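Local structure of HhaI Restriction Endonuclease (Haemophilus parahaemolyticus, 6UKF) at residues A[82-87]-A[110-115]; A[129-134]-A[234-239]. The protein cleaves double-stranded DNA as a restriction endonuclease of a restriction-modification system, and is caught here bound to its cognate DNA with calcium. One frame throughout, in Å; residues are numbered along the deposited sequence. Where two conformers were deposited one is given.

Contact 1: residues A[82-87]-A[110-115]; sequences TQKIMQ and ESVFVN
The F113 ring meets I85 at one edge: the methyl I85 CD1 lies near the ring plane, 4.0 Å from F113 CD1, and I85 CG1 adds a second touch at F113 CE1. The F113 side chain also touches V150 and C152 of strand 148-156 and the loop residues I106 and L108. This is helix-helix packing between helix 80-91 and helix 110-123, side by side on the antiparallel sheet that holds strands 51-62 and 148-156. The axes of the two short segments approach to 10.0 Å, with their N-to-C directions 134° apart, and side chains alone bridge the gap, with no hydrogen bond across it. I85, buried like F113, also touches L108 and F57. Its CG1 stands opposite the carbonyl carbon (chi1 -65°), and from there the chain runs on nearly straight past V112, the two side chains sliding by each other in opposite senses. V112 points at the other helix and divides its branches, CG1 going to the isoleucine and CG2 to the lysine. K84 closes the exposed margin with its aliphatic part; its amine end bends away at chi4 (-53°), and the touch falls to K84 CD, 4.1 Å from V112 CG2.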
loop_
_atom_site.group_PDB
_atom_site.type_symbol
_atom_site.label_atom_id
_atom_site.label_comp_id
_atom_site.label_asym_id
_atom_site.label_seq_id
_atom_site.Cartn_x
_atom_site.Cartn_y
_atom_site.Cartn_z
ATOM N N THR A 82 12.994 -3.400 12.220
ATOM C CA THR A 82 13.283 -2.052 11.748
ATOM C C THR A 82 14.717 -1.672 12.087
ATOM O O THR A 82 15.456 -1.152 11.245
ATOM C CB THR A 82 12.337 -1.050 12.416
ATOM O OG1 THR A 82 10.997 -1.559 12.437
ATOM C CG2 THR A 82 12.381 0.289 11.681
ATOM N N GLN A 83 15.123 -1.930 13.334
ATOM C CA GLN A 83 16.450 -1.524 13.785
ATOM C C GLN A 83 17.545 -2.258 13.024
ATOM O O GLN A 83 18.571 -1.662 12.674
ATOM C CB GLN A 83 16.571 -1.740 15.296
ATOM C CG GLN A 83 15.999 -0.583 16.099
ATOM C CD GLN A 83 15.601 -0.959 17.511
ATOM O OE1 GLN A 83 15.712 -2.112 17.922
ATOM N NE2 GLN A 83 15.126 0.024 18.264
ATOM N N LYS A 84 17.350 -3.551 12.755
ATOM C CA LYS A 84 18.342 -4.291 11.980
ATOM C C LYS A 84 18.494 -3.700 10.583
ATOM O O LYS A 84 19.614 -3.572 10.072
ATOM C CB LYS A 84 17.953 -5.765 11.883
ATOM C CG LYS A 84 17.969 -6.522 13.202
ATOM C CD LYS A 84 17.495 -7.953 13.009
ATOM C CE LYS A 84 17.133 -8.613 14.329
ATOM N NZ LYS A 84 18.230 -8.534 15.331
ATOM N N ILE A 85 17.378 -3.334 9.953
ATOM C CA ILE A 85 17.430 -2.744 8.619
ATOM C C ILE A 85 18.145 -1.401 8.662
ATOM O O ILE A 85 19.032 -1.121 7.847
ATOM C CB ILE A 85 16.008 -2.616 8.040
ATOM C CG1 ILE A 85 15.397 -4.003 7.826
ATOM C CG2 ILE A 85 16.034 -1.819 6.742
ATOM C CD1 ILE A 85 13.909 -3.976 7.558
ATOM N N MET A 86 17.757 -0.544 9.609
ATOM C CA MET A 86 18.396 0.761 9.731
ATOM C C MET A 86 19.882 0.620 10.017
ATOM O O MET A 86 20.703 1.361 9.464
ATOM C CB MET A 86 17.731 1.558 10.850
ATOM C CG MET A 86 16.325 2.001 10.530
ATOM S SD MET A 86 15.518 2.813 11.918
ATOM C CE MET A 86 16.628 4.184 12.231
ATOM N N GLN A 87 20.245 -0.317 10.892
ATOM C CA GLN A 87 21.651 -0.523 11.213
ATOM C C GLN A 87 22.430 -0.946 9.976
ATOM O O GLN A 87 23.514 -0.420 9.699
ATOM C CB GLN A 87 21.770 -1.572 12.315
ATOM C CG GLN A 87 23.185 -2.017 12.607
ATOM C CD GLN A 87 23.248 -2.987 13.760
ATOM O OE1 GLN A 87 22.561 -2.818 14.768
ATOM N NE2 GLN A 87 24.068 -4.017 13.616
ATOM N N GLU A 110 16.067 -13.004 4.696
ATOM C CA GLU A 110 14.643 -12.859 4.429
ATOM C C GLU A 110 13.832 -12.881 5.716
ATOM O O GLU A 110 12.800 -12.209 5.814
ATOM C CB GLU A 110 14.200 -13.979 3.492
ATOM C CG GLU A 110 12.792 -13.841 2.966
ATOM C CD GLU A 110 12.412 -14.976 2.041
ATOM O OE1 GLU A 110 13.180 -15.957 1.957
ATOM O OE2 GLU A 110 11.351 -14.885 1.392
ATOM N N SER A 111 14.294 -13.633 6.719
ATOM C CA SER A 111 13.569 -13.730 7.981
ATOM C C SER A 111 13.453 -12.382 8.683
ATOM O O SER A 111 12.477 -12.148 9.403
ATOM C CB SER A 111 14.261 -14.738 8.896
ATOM O OG SER A 111 15.614 -14.377 9.106
ATOM N N VAL A 112 14.434 -11.492 8.513
ATOM C CA VAL A 112 14.313 -10.153 9.087
ATOM C C VAL A 112 13.079 -9.457 8.533
ATOM O O VAL A 112 12.311 -8.825 9.270
ATOM C CB VAL A 112 15.584 -9.328 8.810
ATOM C CG1 VAL A 112 15.389 -7.883 9.263
ATOM C CG2 VAL A 112 16.787 -9.949 9.490
ATOM N N PHE A 113 12.881 -9.558 7.219
ATOM C CA PHE A 113 11.761 -8.888 6.574
ATOM C C PHE A 113 10.447 -9.563 6.927
ATOM O O PHE A 113 9.446 -8.887 7.181
ATOM C CB PHE A 113 11.980 -8.895 5.063
ATOM C CG PHE A 113 13.329 -8.379 4.645
ATOM C CD1 PHE A 113 13.913 -7.297 5.286
ATOM C CD2 PHE A 113 14.018 -8.987 3.615
ATOM C CE1 PHE A 113 15.153 -6.829 4.895
ATOM C CE2 PHE A 113 15.256 -8.523 3.222
ATOM C CZ PHE A 113 15.823 -7.445 3.862
ATOM N N VAL A 114 10.432 -10.896 6.947
ATOM C CA VAL A 114 9.237 -11.612 7.381
ATOM C C VAL A 114 8.872 -11.208 8.800
ATOM O O VAL A 114 7.696 -11.000 9.121
ATOM C CB VAL A 114 9.446 -13.132 7.258
ATOM C CG1 VAL A 114 8.305 -13.879 7.945
ATOM C CG2 VAL A 114 9.557 -13.530 5.799
ATOM N N ASN A 115 9.871 -11.098 9.677
ATOM C CA ASN A 115 9.589 -10.737 11.061
ATOM C C ASN A 115 9.095 -9.301 11.171
ATOM O O ASN A 115 8.219 -9.010 11.993
ATOM C CB ASN A 115 10.814 -10.984 11.938
ATOM C CG ASN A 115 11.016 -12.453 12.240
ATOM O OD1 ASN A 115 10.056 -13.221 12.288
ATOM N ND2 ASN A 115 12.264 -12.852 12.450
#

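Contact 2: residues A[129-134]-A[234-239]; sequences FITSNG and ISLKNN. With EDO (1,2-ethanediol), chain G; PO4 (phosphate ion), chain Q.
Two strand ends from different sheets come together here, the end of strand 126-132 with its following turn and the end of strand 228-236, and L236 is the side chain that joins them. Its methyls divide the work: L236 CD1 meets T131 CG2 tip to tip at 3.8 Å, while L236 CD2 reaches N133 CB, also at 3.8 Å, and lies 3.9 Å from the carbonyl S132 O. With CG anti to the backbone N (chi1 -170°), the leucine fork reaches the other segment, one methyl at T131 and the other at the turn. T131 offers its methyl and keeps its hydroxyl for K48 O. Strand 126-132 belongs to the mixed sheet, next to strands 43-47 and 136-140, whereas strand 228-236 lies between 51-62 and 148-156 in the antiparallel sheet; the contact joins the two sheets at their strand ends, without direct hydrogen bonds between the segments. Beyond T131 the chain enters an ST turn, in which S132 OG accepts from G134 N at 3.1 Å (157°). N133 OD1 takes D135 N, and N133 ND2 gives a 3.0 Å hydrogen bond to a water, which donates to K237 O at 2.6 Å and so bridges the two segments. Farther along, the extended K237 chain carries NZ to O1 of a phosphate ion, 2.8 Å away; NZ is also bonded to E145 O, and the phosphate to H146 ND1. A 1,2-ethanediol, like the phosphate probably from the crystallisation liquor, donates a weak hydrogen bond from its O2 to N239 OD1, 3.2 Å long.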
loop_
_atom_site.group_PDB
_atom_site.type_symbol
_atom_site.label_atom_id
_atom_site.label_comp_id
_atom_site.label_asym_id
_atom_site.label_seq_id
_atom_site.Cartn_x
_atom_site.Cartn_y
_atom_site.Cartn_z
ATOM N N PHE A 129 -4.140 -13.434 6.386
ATOM C CA PHE A 129 -4.069 -12.965 5.014
ATOM C C PHE A 129 -4.909 -13.888 4.143
ATOM O O PHE A 129 -5.069 -15.076 4.442
ATOM C CB PHE A 129 -2.623 -12.989 4.502
ATOM C CG PHE A 129 -1.812 -11.774 4.877
ATOM C CD1 PHE A 129 -1.553 -11.468 6.203
ATOM C CD2 PHE A 129 -1.291 -10.946 3.894
ATOM C CE1 PHE A 129 -0.805 -10.352 6.539
ATOM C CE2 PHE A 129 -0.540 -9.835 4.227
ATOM C CZ PHE A 129 -0.298 -9.538 5.550
ATOM N N ILE A 130 -5.447 -13.332 3.063
ATOM C CA ILE A 130 -6.114 -14.112 2.029
ATOM C C ILE A 130 -5.491 -13.752 0.688
ATOM O O ILE A 130 -5.243 -12.575 0.400
ATOM C CB ILE A 130 -7.643 -13.910 2.024
ATOM C CG1 ILE A 130 -8.296 -14.804 0.963
ATOM C CG2 ILE A 130 -8.008 -12.445 1.815
ATOM C CD1 ILE A 130 -9.797 -14.917 1.103
ATOM N N THR A 131 -5.203 -14.770 -0.112
ATOM C CA THR A 131 -4.680 -14.586 -1.454
ATOM C C THR A 131 -5.284 -15.681 -2.325
ATOM O O THR A 131 -6.174 -16.420 -1.895
ATOM C CB THR A 131 -3.144 -14.556 -1.436
ATOM O OG1 THR A 131 -2.653 -14.225 -2.740
ATOM C CG2 THR A 131 -2.565 -15.898 -1.010
ATOM N N SER A 132 -4.812 -15.780 -3.562
ATOM C CA SER A 132 -5.325 -16.796 -4.466
ATOM C C SER A 132 -4.277 -17.113 -5.519
ATOM O O SER A 132 -3.629 -16.210 -6.052
ATOM C CB SER A 132 -6.616 -16.332 -5.149
ATOM O OG SER A 132 -6.955 -17.190 -6.226
ATOM N N ASN A 133 -4.119 -18.404 -5.805
ATOM C CA ASN A 133 -3.315 -18.880 -6.923
ATOM C C ASN A 133 -4.193 -19.605 -7.938
ATOM O O ASN A 133 -3.715 -20.452 -8.694
ATOM C CB ASN A 133 -2.191 -19.794 -6.438
ATOM C CG ASN A 133 -2.711 -21.073 -5.806
ATOM O OD1 ASN A 133 -3.920 -21.284 -5.703
ATOM N ND2 ASN A 133 -1.795 -21.940 -5.386
ATOM N N GLY A 134 -5.483 -19.264 -7.966
ATOM C CA GLY A 134 -6.506 -20.037 -8.636
ATOM C C GLY A 134 -7.497 -20.648 -7.667
ATOM O O GLY A 134 -8.680 -20.792 -8.002
ATOM N N ILE A 234 6.352 -8.825 -1.980
ATOM C CA ILE A 234 6.068 -10.225 -1.717
ATOM C C ILE A 234 5.612 -10.893 -3.004
ATOM O O ILE A 234 4.965 -10.276 -3.857
ATOM C CB ILE A 234 5.037 -10.415 -0.578
ATOM C CG1 ILE A 234 3.662 -9.869 -0.969
ATOM C CG2 ILE A 234 5.549 -9.747 0.691
ATOM C CD1 ILE A 234 2.596 -10.100 0.095
ATOM N N SER A 235 5.974 -12.166 -3.146
ATOM C CA SER A 235 5.578 -12.971 -4.292
ATOM C C SER A 235 5.112 -14.326 -3.783
ATOM O O SER A 235 5.854 -15.011 -3.072
ATOM C CB SER A 235 6.747 -13.146 -5.262
ATOM O OG SER A 235 6.331 -13.811 -6.440
ATOM N N LEU A 236 3.891 -14.704 -4.145
ATOM C CA LEU A 236 3.324 -15.963 -3.684
ATOM C C LEU A 236 4.185 -17.130 -4.152
ATOM O O LEU A 236 4.583 -17.200 -5.317
ATOM C CB LEU A 236 1.898 -16.098 -4.218
ATOM C CG LEU A 236 1.037 -17.236 -3.667
ATOM C CD1 LEU A 236 0.852 -17.124 -2.165
ATOM C CD2 LEU A 236 -0.316 -17.237 -4.361
ATOM N N LYS A 237 4.478 -18.045 -3.232
ATOM C CA LYS A 237 5.295 -19.205 -3.553
ATOM C C LYS A 237 4.549 -20.166 -4.471
ATOM O O LYS A 237 3.326 -20.309 -4.404
ATOM C CB LYS A 237 5.687 -19.944 -2.277
ATOM C CG LYS A 237 6.684 -19.193 -1.421
ATOM C CD LYS A 237 6.988 -19.951 -0.147
ATOM C CE LYS A 237 8.232 -19.411 0.532
ATOM N NZ LYS A 237 8.628 -20.244 1.696
ATOM N N ASN A 238 5.316 -20.840 -5.329
ATOM C CA ASN A 238 4.795 -21.884 -6.196
ATOM C C ASN A 238 4.735 -23.254 -5.524
ATOM O O ASN A 238 4.167 -24.182 -6.110
ATOM C CB ASN A 238 5.675 -22.015 -7.451
ATOM C CG ASN A 238 5.604 -20.799 -8.360
ATOM O OD1 ASN A 238 6.629 -20.230 -8.732
ATOM N ND2 ASN A 238 4.393 -20.406 -8.733
ATOM N N ASN A 239 5.302 -23.409 -4.326
ATOM C CA ASN A 239 5.510 -24.715 -3.695
ATOM C C ASN A 239 5.012 -24.720 -2.251
ATOM O O ASN A 239 5.705 -25.150 -1.325
ATOM C CB ASN A 239 6.984 -25.107 -3.736
ATOM C CG ASN A 239 7.847 -24.172 -2.933
ATOM O OD1 ASN A 239 7.403 -23.098 -2.528
ATOM N ND2 ASN A 239 9.096 -24.558 -2.714
HETATM C C1 EDO G . 8.698 -20.038 -6.248
HETATM O O1 EDO G . 9.958 -20.321 -6.788
HETATM C C2 EDO G . 8.551 -19.930 -4.794
HETATM O O2 EDO G . 9.211 -20.968 -4.132
HETATM P P PO4 Q . 8.593 -23.260 3.506
HETATM O O1 PO4 Q . 8.612 -23.073 2.009
HETATM O O2 PO4 Q . 9.688 -24.217 3.905
HETATM O O3 PO4 Q . 8.810 -21.933 4.189
HETATM O O4 PO4 Q . 7.258 -23.824 3.930
HETATM O O HOH W 1 1.155 -21.508 -5.306
#

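How the contacts relate
Both contacts are partly buried, with mainly carbon-to-carbon packing between segments that share no direct hydrogen bond. I85 and F113 are the buried members of contact 1, T131 and S132 those of contact 2; K84 and N133 are the exposed ones. Contact 1 pairs two helices lying on the antiparallel sheet, and its chemistry is wholly apolar; contact 2 joins that sheet, through strand 228-236, to the mixed sheet, and adds a bridging water. V150 of strand 148-156 is touched by both F113 and I234. Helix 110-123 is followed by strand 126-132, though the contact centres lie 22 Å apart. The F113 side chain is about 8 Å from a bound calcium ion.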